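Local coordinates for protein methyl-coenzyme M reductase gamma subunit (Methermicoccus shengliensis DSM 18856, PDB 7NKG) that forms, with partner subunits, the nickel-dependent enzyme that probably releases methane in methanogenesis, and lines part of the factor 430 pocket, at residues S48-T53 with R127-E132; I83-W88 with R121-A126; G181-D186 with G201-E206. One frame throughout, in Å; residues are numbered along the deposited sequence.

Interaction 1 of 3, residues S48-T53 with R127-E132; sequences SDYPST and RERDVE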
loop_
_atom_site.group_PDB
_atom_site.type_symbol
_atom_site.label_atom_id
_atom_site.label_comp_id
_atom_site.label_asym_id
_atom_site.label_seq_id
_atom_site.Cartn_x
_atom_site.Cartn_y
_atom_site.Cartn_z
ATOM N N SER C 48 -48.532 -8.432 20.729
ATOM C CA SER C 48 -48.052 -9.637 20.050
ATOM C C SER C 48 -46.942 -10.327 20.829
ATOM O O SER C 48 -46.280 -9.701 21.657
ATOM C CB SER C 48 -47.557 -9.296 18.648
ATOM O OG SER C 48 -46.307 -8.627 18.659
ATOM N N ASP C 49 -46.715 -11.616 20.550
ATOM C CA ASP C 49 -45.640 -12.354 21.206
ATOM C C ASP C 49 -44.283 -11.899 20.637
ATOM O O ASP C 49 -44.197 -11.367 19.516
ATOM C CB ASP C 49 -45.801 -13.882 21.085
ATOM C CG ASP C 49 -45.113 -14.678 22.200
ATOM O OD1 ASP C 49 -44.528 -14.045 23.122
ATOM O OD2 ASP C 49 -45.128 -15.928 22.133
ATOM N N TYR C 50 -43.231 -12.054 21.451
ATOM C CA TYR C 50 -41.874 -11.687 21.061
ATOM C C TYR C 50 -41.376 -12.657 19.975
ATOM O O TYR C 50 -41.294 -13.854 20.258
ATOM C CB TYR C 50 -40.908 -11.792 22.259
ATOM C CG TYR C 50 -41.220 -10.862 23.409
ATOM C CD1 TYR C 50 -40.803 -9.541 23.393
ATOM C CD2 TYR C 50 -41.936 -11.303 24.513
ATOM C CE1 TYR C 50 -41.116 -8.674 24.428
ATOM C CE2 TYR C 50 -42.230 -10.451 25.570
ATOM C CZ TYR C 50 -41.817 -9.134 25.524
ATOM O OH TYR C 50 -42.066 -8.285 26.579
ATOM N N PRO C 51 -41.021 -12.198 18.754
ATOM C CA PRO C 51 -40.468 -13.136 17.763
ATOM C C PRO C 51 -39.124 -13.707 18.203
ATOM O O PRO C 51 -38.452 -13.146 19.065
ATOM C CB PRO C 51 -40.318 -12.303 16.487
ATOM C CG PRO C 51 -40.819 -10.955 16.793
ATOM C CD PRO C 51 -41.040 -10.814 18.250
ATOM N N SER C 52 -38.742 -14.836 17.608
ATOM C CA SER C 52 -37.490 -15.523 17.906
ATOM C C SER C 52 -36.503 -15.332 16.767
ATOM O O SER C 52 -36.873 -14.961 15.648
ATOM C CB SER C 52 -37.741 -17.021 18.079
ATOM O OG SER C 52 -38.501 -17.329 19.237
ATOM N N THR C 53 -35.230 -15.612 17.052
ATOM C CA THR C 53 -34.200 -15.656 16.029
ATOM C C THR C 53 -34.452 -16.964 15.216
ATOM O O THR C 53 -35.125 -17.887 15.701
ATOM C CB THR C 53 -32.813 -15.727 16.697
ATOM O OG1 THR C 53 -32.773 -16.919 17.505
ATOM C CG2 THR C 53 -32.494 -14.473 17.528
ATOM N N ARG C 127 -31.826 -8.821 24.487
ATOM C CA ARG C 127 -32.908 -9.717 24.043
ATOM C C ARG C 127 -34.244 -8.969 24.269
ATOM O O ARG C 127 -34.387 -8.276 25.292
ATOM C CB ARG C 127 -32.850 -11.020 24.839
ATOM C CG ARG C 127 -31.607 -11.847 24.553
ATOM C CD ARG C 127 -31.693 -12.646 23.268
ATOM N NE ARG C 127 -30.549 -13.548 23.141
ATOM C CZ ARG C 127 -30.443 -14.513 22.235
ATOM N NH1 ARG C 127 -29.370 -15.297 22.213
ATOM N NH2 ARG C 127 -31.409 -14.706 21.338
ATOM N N GLU C 128 -35.112 -8.935 23.257
ATOM C CA GLU C 128 -36.274 -8.055 23.271
ATOM C C GLU C 128 -37.042 -7.941 24.619
ATOM O O GLU C 128 -37.186 -6.813 25.108
ATOM C CB GLU C 128 -37.255 -8.391 22.160
ATOM C CG GLU C 128 -38.295 -7.294 21.988
ATOM C CD GLU C 128 -39.253 -7.459 20.831
ATOM O OE1 GLU C 128 -39.154 -8.469 20.094
ATOM O OE2 GLU C 128 -40.096 -6.553 20.653
ATOM N N ARG C 129 -37.502 -9.062 25.236
ATOM C CA ARG C 129 -38.252 -8.921 26.499
ATOM C C ARG C 129 -37.394 -8.290 27.601
ATOM O O ARG C 129 -37.927 -7.506 28.381
ATOM C CB ARG C 129 -38.906 -10.217 26.956
ATOM C CG ARG C 129 -37.983 -11.264 27.536
ATOM C CD ARG C 129 -38.718 -12.595 27.633
ATOM N NE ARG C 129 -39.045 -13.102 26.300
ATOM C CZ ARG C 129 -40.001 -13.983 26.015
ATOM N NH1 ARG C 129 -40.753 -14.500 26.984
ATOM N NH2 ARG C 129 -40.225 -14.345 24.756
ATOM N N ASP C 130 -36.067 -8.562 27.618
ATOM C CA ASP C 130 -35.153 -7.954 28.595
ATOM C C ASP C 130 -35.035 -6.460 28.333
ATOM O O ASP C 130 -34.991 -5.676 29.287
ATOM C CB ASP C 130 -33.749 -8.562 28.517
ATOM C CG ASP C 130 -33.681 -10.067 28.565
ATOM O OD1 ASP C 130 -34.625 -10.695 29.118
ATOM O OD2 ASP C 130 -32.697 -10.620 28.064
ATOM N N VAL C 131 -34.945 -6.052 27.055
ATOM C CA VAL C 131 -34.821 -4.629 26.732
ATOM C C VAL C 131 -36.122 -3.879 27.096
ATOM O O VAL C 131 -36.050 -2.690 27.389
ATOM C CB VAL C 131 -34.323 -4.353 25.261
ATOM C CG1 VAL C 131 -35.474 -4.050 24.301
ATOM C CG2 VAL C 131 -33.299 -3.226 25.224
ATOM N N GLU C 132 -37.294 -4.550 27.080
ATOM C CA GLU C 132 -38.547 -3.916 27.487
ATOM C C GLU C 132 -38.577 -3.727 29.005
ATOM O O GLU C 132 -39.049 -2.689 29.469
ATOM C CB GLU C 132 -39.764 -4.740 27.057
ATOM C CG GLU C 132 -39.997 -4.686 25.558
ATOM C CD GLU C 132 -41.416 -4.996 25.160
ATOM O OE1 GLU C 132 -42.082 -5.751 25.902
ATOM O OE2 GLU C 132 -41.863 -4.482 24.109
HETATM O O HOH W 1 -41.961 -16.018 23.186
HETATM O O HOH W 2 -40.620 -7.786 29.131
HETATM O O HOH W 3 -37.879 -10.827 19.871
HETATM O O HOH W 4 -31.130 -16.952 19.660
#
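Tyr50 reaches from an irregular loop to the N-terminal part of helix 128-140 and takes part in most of the direct contacts. The apolar component is a CH-pi contact: Arg129 CB stands 3.6 Å from the centroid of the Tyr50 ring, over a face and 19° off the ring normal. Farther out, the Arg129 chain, bent at chi3 (66°), brings its guanidinium round to the same side of the ring as Arg129 CB, where Tyr50 CD2 lies over a guanidinium face, 3.5 Å from Arg129 NH2; the two planes are 37° apart, tilted and offset to the rim rather than stacked flat. At the ring's edge, in its plane, Glu128 CD lies 3.6 Å from Tyr50 CD1.

Direct hydrogen bonding across the contact is confined to the phenol, where Tyr50 OH donates to Glu132 OE1 at 2.6 Å from above the carboxylate plane. A water donating to both Tyr50 OH and Arg129 O adds a second hold on the hydroxyl. Other waters join Pro51 O to Glu128 OE1, and Thr53 OG1 to Arg127 NH2, which sits 2.8 Å from its water.

The charged ends also answer to outside partners: Arg44 pairs with Glu128 and Glu132 and makes a cation-pi contact with Tyr50, Arg129 forms a salt bridge with Asp81, and Arg127 binds backbone of another protein chain. The loop between helices 34-41 and 66-70 is thus laid against the start of helix 128-140, just where strand 122-127 ends, with helix 75-79 touching Arg127 and Arg129, and strand 83-90 touching Arg127 and Glu128.

Interaction 2 of 3, residues I83-W88 with R121-A126; sequences IRYVQW and RQIVEA. With F43 (factor 430), chain V.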
loop_
_atom_site.group_PDB
_atom_site.type_symbol
_atom_site.label_atom_id
_atom_site.label_comp_id
_atom_site.label_asym_id
_atom_site.label_seq_id
_atom_site.Cartn_x
_atom_site.Cartn_y
_atom_site.Cartn_z
ATOM N N ILE C 83 -32.468 -9.507 19.198
ATOM C CA ILE C 83 -31.815 -8.407 19.904
ATOM C C ILE C 83 -32.497 -7.124 19.422
ATOM O O ILE C 83 -32.444 -6.813 18.227
ATOM C CB ILE C 83 -30.282 -8.355 19.634
ATOM C CG1 ILE C 83 -29.571 -9.661 20.097
ATOM C CG2 ILE C 83 -29.642 -7.097 20.284
ATOM C CD1 ILE C 83 -29.615 -9.962 21.628
ATOM N N ARG C 84 -33.061 -6.354 20.356
ATOM C CA ARG C 84 -33.705 -5.065 20.072
ATOM C C ARG C 84 -33.111 -3.960 20.947
ATOM O O ARG C 84 -32.302 -4.249 21.818
ATOM C CB ARG C 84 -35.230 -5.178 20.270
ATOM C CG ARG C 84 -35.897 -6.178 19.350
ATOM C CD ARG C 84 -35.683 -5.909 17.875
ATOM N NE ARG C 84 -36.619 -6.711 17.094
ATOM C CZ ARG C 84 -36.527 -6.945 15.791
ATOM N NH1 ARG C 84 -37.451 -7.678 15.177
ATOM N NH2 ARG C 84 -35.534 -6.421 15.082
ATOM N N TYR C 85 -33.544 -2.705 20.750
ATOM C CA TYR C 85 -32.923 -1.591 21.445
ATOM C C TYR C 85 -33.888 -0.551 22.022
ATOM O O TYR C 85 -35.043 -0.449 21.600
ATOM C CB TYR C 85 -31.955 -0.932 20.464
ATOM C CG TYR C 85 -32.679 -0.135 19.417
ATOM C CD1 TYR C 85 -33.163 -0.740 18.269
ATOM C CD2 TYR C 85 -32.958 1.205 19.612
ATOM C CE1 TYR C 85 -33.974 -0.048 17.383
ATOM C CE2 TYR C 85 -33.721 1.913 18.713
ATOM C CZ TYR C 85 -34.308 1.267 17.651
ATOM O OH TYR C 85 -34.988 2.037 16.748
ATOM N N VAL C 86 -33.358 0.245 22.968
ATOM C CA VAL C 86 -34.025 1.387 23.588
ATOM C C VAL C 86 -32.975 2.500 23.517
ATOM O O VAL C 86 -31.895 2.325 24.085
ATOM C CB VAL C 86 -34.434 1.098 25.053
ATOM C CG1 VAL C 86 -34.937 2.367 25.742
ATOM C CG2 VAL C 86 -35.495 0.001 25.110
ATOM N N GLN C 87 -33.242 3.588 22.778
ATOM C CA GLN C 87 -32.271 4.673 22.641
ATOM C C GLN C 87 -32.873 5.983 23.114
ATOM O O GLN C 87 -33.960 6.350 22.671
ATOM C CB GLN C 87 -31.763 4.799 21.201
ATOM C CG GLN C 87 -30.732 5.908 21.035
ATOM C CD GLN C 87 -29.897 5.713 19.802
ATOM O OE1 GLN C 87 -28.890 5.000 19.822
ATOM N NE2 GLN C 87 -30.293 6.332 18.687
ATOM N N TRP C 88 -32.130 6.708 23.968
ATOM C CA TRP C 88 -32.546 7.967 24.573
ATOM C C TRP C 88 -31.631 9.130 24.204
ATOM O O TRP C 88 -30.419 8.951 24.118
ATOM C CB TRP C 88 -32.495 7.842 26.102
ATOM C CG TRP C 88 -33.707 7.188 26.690
ATOM C CD1 TRP C 88 -33.826 5.896 27.114
ATOM C CD2 TRP C 88 -34.983 7.804 26.905
ATOM N NE1 TRP C 88 -35.106 5.664 27.566
ATOM C CE2 TRP C 88 -35.835 6.825 27.458
ATOM C CE3 TRP C 88 -35.484 9.099 26.698
ATOM C CZ2 TRP C 88 -37.159 7.098 27.806
ATOM C CZ3 TRP C 88 -36.802 9.359 27.011
ATOM C CH2 TRP C 88 -37.624 8.368 27.571
ATOM N N ARG C 121 -26.955 10.656 22.098
ATOM C CA ARG C 121 -27.767 9.449 22.140
ATOM C C ARG C 121 -27.101 8.435 23.057
ATOM O O ARG C 121 -25.870 8.418 23.195
ATOM C CB ARG C 121 -27.937 8.848 20.720
ATOM C CG ARG C 121 -26.632 8.804 19.899
ATOM C CD ARG C 121 -26.703 8.121 18.537
ATOM N NE ARG C 121 -26.869 6.661 18.664
ATOM C CZ ARG C 121 -26.231 5.699 17.983
ATOM N NH1 ARG C 121 -25.265 6.005 17.113
ATOM N NH2 ARG C 121 -26.540 4.418 18.183
ATOM N N GLN C 122 -27.909 7.635 23.713
ATOM C CA GLN C 122 -27.441 6.556 24.574
ATOM C C GLN C 122 -28.343 5.371 24.256
ATOM O O GLN C 122 -29.558 5.539 24.179
ATOM C CB GLN C 122 -27.507 6.951 26.056
ATOM C CG GLN C 122 -26.867 5.895 26.968
ATOM C CD GLN C 122 -27.807 4.785 27.382
ATOM O OE1 GLN C 122 -29.036 4.890 27.211
ATOM N NE2 GLN C 122 -27.251 3.679 27.902
ATOM N N ILE C 123 -27.762 4.193 24.068
ATOM C CA ILE C 123 -28.514 3.014 23.664
ATOM C C ILE C 123 -28.289 1.827 24.564
ATOM O O ILE C 123 -27.215 1.672 25.135
ATOM C CB ILE C 123 -28.113 2.668 22.196
ATOM C CG1 ILE C 123 -28.939 1.471 21.655
ATOM C CG2 ILE C 123 -26.592 2.377 22.080
ATOM C CD1 ILE C 123 -28.965 1.389 20.138
ATOM N N VAL C 124 -29.290 0.950 24.648
ATOM C CA VAL C 124 -29.129 -0.337 25.288
ATOM C C VAL C 124 -29.705 -1.345 24.315
ATOM O O VAL C 124 -30.872 -1.231 23.948
ATOM C CB VAL C 124 -29.782 -0.469 26.681
ATOM C CG1 VAL C 124 -29.673 -1.903 27.200
ATOM C CG2 VAL C 124 -29.143 0.503 27.671
ATOM N N GLU C 125 -28.897 -2.316 23.888
ATOM C CA GLU C 125 -29.380 -3.428 23.081
ATOM C C GLU C 125 -29.426 -4.645 24.009
ATOM O O GLU C 125 -28.548 -4.835 24.852
ATOM C CB GLU C 125 -28.478 -3.726 21.884
ATOM C CG GLU C 125 -28.424 -2.611 20.867
ATOM C CD GLU C 125 -27.813 -3.034 19.551
ATOM O OE1 GLU C 125 -28.241 -4.068 18.990
ATOM O OE2 GLU C 125 -26.906 -2.321 19.070
ATOM N N ALA C 126 -30.460 -5.458 23.872
ATOM C CA ALA C 126 -30.606 -6.670 24.681
ATOM C C ALA C 126 -31.674 -7.563 24.027
ATOM O O ALA C 126 -32.412 -7.100 23.149
ATOM C CB ALA C 126 -31.015 -6.307 26.131
HETATM NI NI F43 V . -22.569 11.046 12.737
HETATM N NA F43 V . -22.376 10.553 10.728
HETATM C CHA F43 V . -20.698 12.247 10.369
HETATM C C1A F43 V . -21.715 11.241 9.900
HETATM C C2A F43 V . -22.102 10.997 8.448
HETATM C C3A F43 V . -23.413 10.203 8.626
HETATM C C4A F43 V . -23.103 9.503 9.978
HETATM C C5A F43 V . -21.067 10.084 7.749
HETATM C C6A F43 V . -21.403 9.824 6.281
HETATM O O7A F43 V . -21.192 10.660 5.403
HETATM N N8A F43 V . -21.858 8.668 5.992
HETATM C C9A F43 V . -22.195 12.335 7.701
HETATM C CAA F43 V . -24.717 11.050 8.646
HETATM C CBA F43 V . -25.158 11.479 7.246
HETATM C CCA F43 V . -26.647 11.474 7.083
HETATM O ODA F43 V . -27.362 12.151 7.869
HETATM O OEA F43 V . -27.111 10.803 6.122
HETATM N NB F43 V . -23.597 9.274 13.026
HETATM C CHB F43 V . -24.309 8.965 10.743
HETATM C C1B F43 V . -23.853 8.233 12.005
HETATM C C2B F43 V . -24.937 7.305 12.641
HETATM C C3B F43 V . -25.484 8.112 13.822
HETATM C C4B F43 V . -24.368 9.096 14.040
HETATM N N5B F43 V . -22.770 7.286 11.734
HETATM C C6B F43 V . -22.952 6.092 12.279
HETATM O O7B F43 V . -22.251 5.096 12.104
HETATM C C8B F43 V . -24.146 6.105 13.181
HETATM C C9B F43 V . -25.994 6.712 11.677
HETATM C CAB F43 V . -26.791 8.868 13.487
HETATM C CBB F43 V . -27.320 9.755 14.614
HETATM C CCB F43 V . -28.777 10.063 14.361
HETATM O ODB F43 V . -29.166 11.254 14.274
HETATM O OEB F43 V . -29.595 9.108 14.276
HETATM N NC F43 V . -22.997 11.729 14.633
HETATM C CHC F43 V . -24.292 9.836 15.319
HETATM C C1C F43 V . -23.710 11.029 15.531
HETATM C C2C F43 V . -23.776 11.677 16.879
HETATM C C3C F43 V . -23.343 13.103 16.519
HETATM C C4C F43 V . -22.682 12.946 15.164
HETATM C C5C F43 V . -22.724 10.994 17.757
HETATM C C6C F43 V . -22.865 11.541 19.175
HETATM O O7C F43 V . -23.985 11.520 19.715
HETATM O O8C F43 V . -21.860 11.986 19.784
HETATM C C8C F43 V . -24.543 14.057 16.387
HETATM C C9C F43 V . -25.222 14.330 17.735
HETATM C CAC F43 V . -26.184 15.515 17.695
HETATM O OBC F43 V . -26.652 15.917 18.789
HETATM O OCC F43 V . -26.487 16.062 16.603
HETATM N ND F43 V . -21.843 12.928 12.371
HETATM C CHD F43 V . -21.938 13.924 14.569
HETATM C C5D F43 V . -20.413 16.096 13.314
HETATM C C6D F43 V . -20.980 16.384 14.698
HETATM C C7D F43 V . -21.385 15.084 15.350
HETATM O O8D F43 V . -21.288 15.070 16.558
HETATM C C9D F43 V . -20.944 15.550 9.997
HETATM C CAD F43 V . -19.988 16.734 9.974
HETATM O OBD F43 V . -20.340 17.804 9.396
HETATM O OCD F43 V . -18.859 16.683 10.538
HETATM C C1D F43 V . -21.716 13.938 13.234
HETATM C C2D F43 V . -21.367 15.212 12.500
HETATM C C3D F43 V . -20.766 14.660 11.214
HETATM C C4D F43 V . -21.525 13.353 11.009
HETATM O O HOH W 5 -31.249 3.632 26.716
#
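Strands 83-88 and 122-126 run antiparallel, with axes 4.6 Å apart at closest and 159° between their directions; Arg84 with Ala126, Val86 with Val124 and Trp88 with Gln122 form hydrogen-bonded pairs. Each of these three pairs is joined by two reciprocal N-H...O bonds, and CA-H...O contacts such as Glu125 CA to Arg84 O (3.3 Å) fill in between them.

On the face of Tyr85, Gln87, Ile123 and Glu125, the methyl Ile123 CD1 packs 3.8 Å from Tyr85 CB. Beside it Arg121 grips one atom, Gln87 OE1, side-on with two nitrogens, NE and NH2, each at 2.9 Å. The oxygen lies in the guanidinium plane, but the reverse view is unequal: NH2 approaches on a lone pair, whereas NE comes from 49° above the amide plane. Gln87 CG is anti to the backbone N (chi1 -179°), which carries the amide over to Arg121 on the facing segment, and its NE2 is held by Arg152 O.

The grip orients NH1 toward coenzyme M, whose sulfonate oxygen it meets in a salt bridge, while Arg121 CG lies 3.8 Å from F43 O7C. An alanine at Arg121 would probably leave the sulfonate without this cationic partner and Gln87 OE1 without both of these donors.

On the other face, Val86, Gln122 and Val124 meet Tyr134 of helix 128-140, and a water links Val86 O to Gln122 OE1. Together these are the two central strands of a four-stranded antiparallel sheet whose end delivers an arginine to the nickel cofactor and substrate pocket.

Interaction 3 of 3, residues G181-D186 with G201-E206; sequences GTIIMD and GKPMSE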
loop_
_atom_site.group_PDB
_atom_site.type_symbol
_atom_site.label_atom_id
_atom_site.label_comp_id
_atom_site.label_asym_id
_atom_site.label_seq_id
_atom_site.Cartn_x
_atom_site.Cartn_y
_atom_site.Cartn_z
ATOM N N GLY C 181 -51.080 20.465 28.127
ATOM C CA GLY C 181 -50.655 20.178 29.491
ATOM C C GLY C 181 -50.013 18.830 29.760
ATOM O O GLY C 181 -49.715 18.531 30.917
ATOM N N THR C 182 -49.724 18.027 28.716
ATOM C CA THR C 182 -49.048 16.736 28.920
ATOM C C THR C 182 -48.160 16.392 27.728
ATOM O O THR C 182 -48.379 16.918 26.637
ATOM C CB THR C 182 -50.065 15.604 29.159
ATOM O OG1 THR C 182 -49.383 14.482 29.740
ATOM C CG2 THR C 182 -50.842 15.221 27.875
ATOM N N ILE C 183 -47.171 15.504 27.930
ATOM C CA ILE C 183 -46.303 15.105 26.823
ATOM C C ILE C 183 -46.968 13.949 26.113
ATOM O O ILE C 183 -47.240 12.913 26.731
ATOM C CB ILE C 183 -44.873 14.745 27.274
ATOM C CG1 ILE C 183 -44.165 16.016 27.844
ATOM C CG2 ILE C 183 -44.085 14.095 26.090
ATOM C CD1 ILE C 183 -43.654 17.071 26.790
ATOM N N ILE C 184 -47.171 14.105 24.805
ATOM C CA ILE C 184 -47.765 13.076 23.971
ATOM C C ILE C 184 -46.707 12.575 23.020
ATOM O O ILE C 184 -46.114 13.380 22.311
ATOM C CB ILE C 184 -48.966 13.660 23.157
ATOM C CG1 ILE C 184 -50.145 14.055 24.091
ATOM C CG2 ILE C 184 -49.424 12.700 22.032
ATOM C CD1 ILE C 184 -50.777 12.953 24.901
ATOM N N MET C 185 -46.542 11.252 22.936
ATOM C CA MET C 185 -45.676 10.614 21.971
ATOM C C MET C 185 -46.613 9.823 21.033
ATOM O O MET C 185 -47.307 8.919 21.488
ATOM C CB MET C 185 -44.699 9.662 22.665
ATOM C CG MET C 185 -43.700 9.095 21.712
ATOM S SD MET C 185 -42.377 8.192 22.518
ATOM C CE MET C 185 -41.330 7.914 21.074
ATOM N N ASP C 186 -46.682 10.207 19.752
ATOM C CA ASP C 186 -47.582 9.566 18.784
ATOM C C ASP C 186 -46.843 9.002 17.546
ATOM O O ASP C 186 -47.456 8.783 16.505
ATOM C CB ASP C 186 -48.716 10.528 18.393
ATOM C CG ASP C 186 -48.265 11.833 17.776
ATOM O OD1 ASP C 186 -47.054 11.959 17.464
ATOM O OD2 ASP C 186 -49.120 12.736 17.611
ATOM N N GLY C 201 -47.092 11.922 30.417
ATOM C CA GLY C 201 -47.282 12.717 31.613
ATOM C C GLY C 201 -46.633 14.069 31.582
ATOM O O GLY C 201 -46.138 14.528 30.549
ATOM N N LYS C 202 -46.635 14.703 32.741
ATOM C CA LYS C 202 -46.169 16.062 32.849
ATOM C C LYS C 202 -44.649 16.196 32.786
ATOM O O LYS C 202 -43.938 15.319 33.293
ATOM C CB LYS C 202 -46.670 16.699 34.155
ATOM C CG LYS C 202 -46.011 16.160 35.427
ATOM C CD LYS C 202 -46.801 16.499 36.687
ATOM C CE LYS C 202 -46.222 15.830 37.920
ATOM N NZ LYS C 202 -46.487 14.368 38.014
ATOM N N PRO C 203 -44.121 17.324 32.273
ATOM C CA PRO C 203 -42.674 17.547 32.375
ATOM C C PRO C 203 -42.279 17.888 33.808
ATOM O O PRO C 203 -43.108 18.366 34.595
ATOM C CB PRO C 203 -42.454 18.817 31.545
ATOM C CG PRO C 203 -43.705 19.008 30.754
ATOM C CD PRO C 203 -44.780 18.486 31.646
ATOM N N MET C 204 -40.992 17.736 34.128
ATOM C CA MET C 204 -40.484 18.205 35.417
ATOM C C MET C 204 -40.440 19.725 35.372
ATOM O O MET C 204 -40.242 20.307 34.293
ATOM C CB MET C 204 -39.046 17.717 35.646
ATOM C CG MET C 204 -38.950 16.244 35.847
ATOM S SD MET C 204 -37.260 15.786 36.293
ATOM C CE MET C 204 -37.501 14.036 36.558
ATOM N N SER C 205 -40.537 20.384 36.539
ATOM C CA SER C 205 -40.324 21.835 36.605
ATOM C C SER C 205 -38.810 22.095 36.437
ATOM O O SER C 205 -38.000 21.171 36.612
ATOM C CB SER C 205 -40.779 22.383 37.957
ATOM O OG SER C 205 -39.970 21.881 39.008
ATOM N N GLU C 206 -38.410 23.341 36.141
ATOM C CA GLU C 206 -36.985 23.675 36.017
ATOM C C GLU C 206 -36.243 23.389 37.340
ATOM O O GLU C 206 -35.131 22.853 37.313
ATOM C CB GLU C 206 -36.801 25.152 35.644
ATOM C CG GLU C 206 -37.214 25.473 34.222
ATOM C CD GLU C 206 -37.029 26.923 33.820
ATOM O OE1 GLU C 206 -36.768 27.766 34.707
ATOM O OE2 GLU C 206 -37.117 27.213 32.608
#
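Thr182 meets Gly201 through its hydroxyl because OG1 is anti to the backbone N (chi1 -163°), an orientation that turns the oxygen to the facing backbone. The next residue, Ile183, has CG1 anti to its own carbonyl carbon (chi1 -65°), and this swings that branch toward Gly201 O and the ring of Pro203. The two torsions divide the work: one presents a polar atom, the other an apolar edge, to the same short piece of chain.

The direct hydrogen bond between the segments is Ile183 N to Gly201 O, 3.0 Å long and fairly straight at the hydrogen (161°). Its weaker aspect is at the acceptor, since the N-H arrives well above the carbonyl plane and not on a lone pair. Ile183 CB, 3.5 Å from Gly201 O, lies close beside the bond. Thr182 OG1 comes within 3.3 Å of Gly201 CA, but this is packing; the hydroxyl is hydrogen-bonded to Asp199 OD1, which also receives Gly201 N. One carboxylate oxygen therefore ties the threonine and the glycine to a common anchor. Gly201 has positive phi, a conformation that favours glycine.

Apolar contact is slight: Ile183 CG1 and Pro203 CG are 4.2 Å apart and the side chains cross obliquely. Ile183 is buried further by Leu178 and Arg176 of strand 176-179 and by Leu200, while Pro203 rests on Ala147.

The contact lies at the open end of the hairpin of strands 182-187 and 193-201, after which the chain leaves for helix 206-212, capped at its start by Ser205. With one backbone bond met off the lone pair, one shared carboxylate oxygen and one marginal apolar touch, the contact depends mainly on polar links to the backbone at a surface position.

How the interactions relate
Interactions 1 and 2 belong to one unit: strand 122-127 runs directly into helix 128-140, and the two contacts touch where Val131 packs on Val124 and Val86, and Glu128 on Arg84. Interaction 2 is the buried one, near the middle of the chain, and relies on repeated backbone bonds with one arginine grip at its end. Interaction 1, partly buried, uses aromatic, charged and water-bridged side chains to attach a loop to the helix. Interaction 3 joins a separate hairpin at the surface, its centre about 22 Å from that of interaction 2 and about 28 Å from that of interaction 1, and it buries the least area.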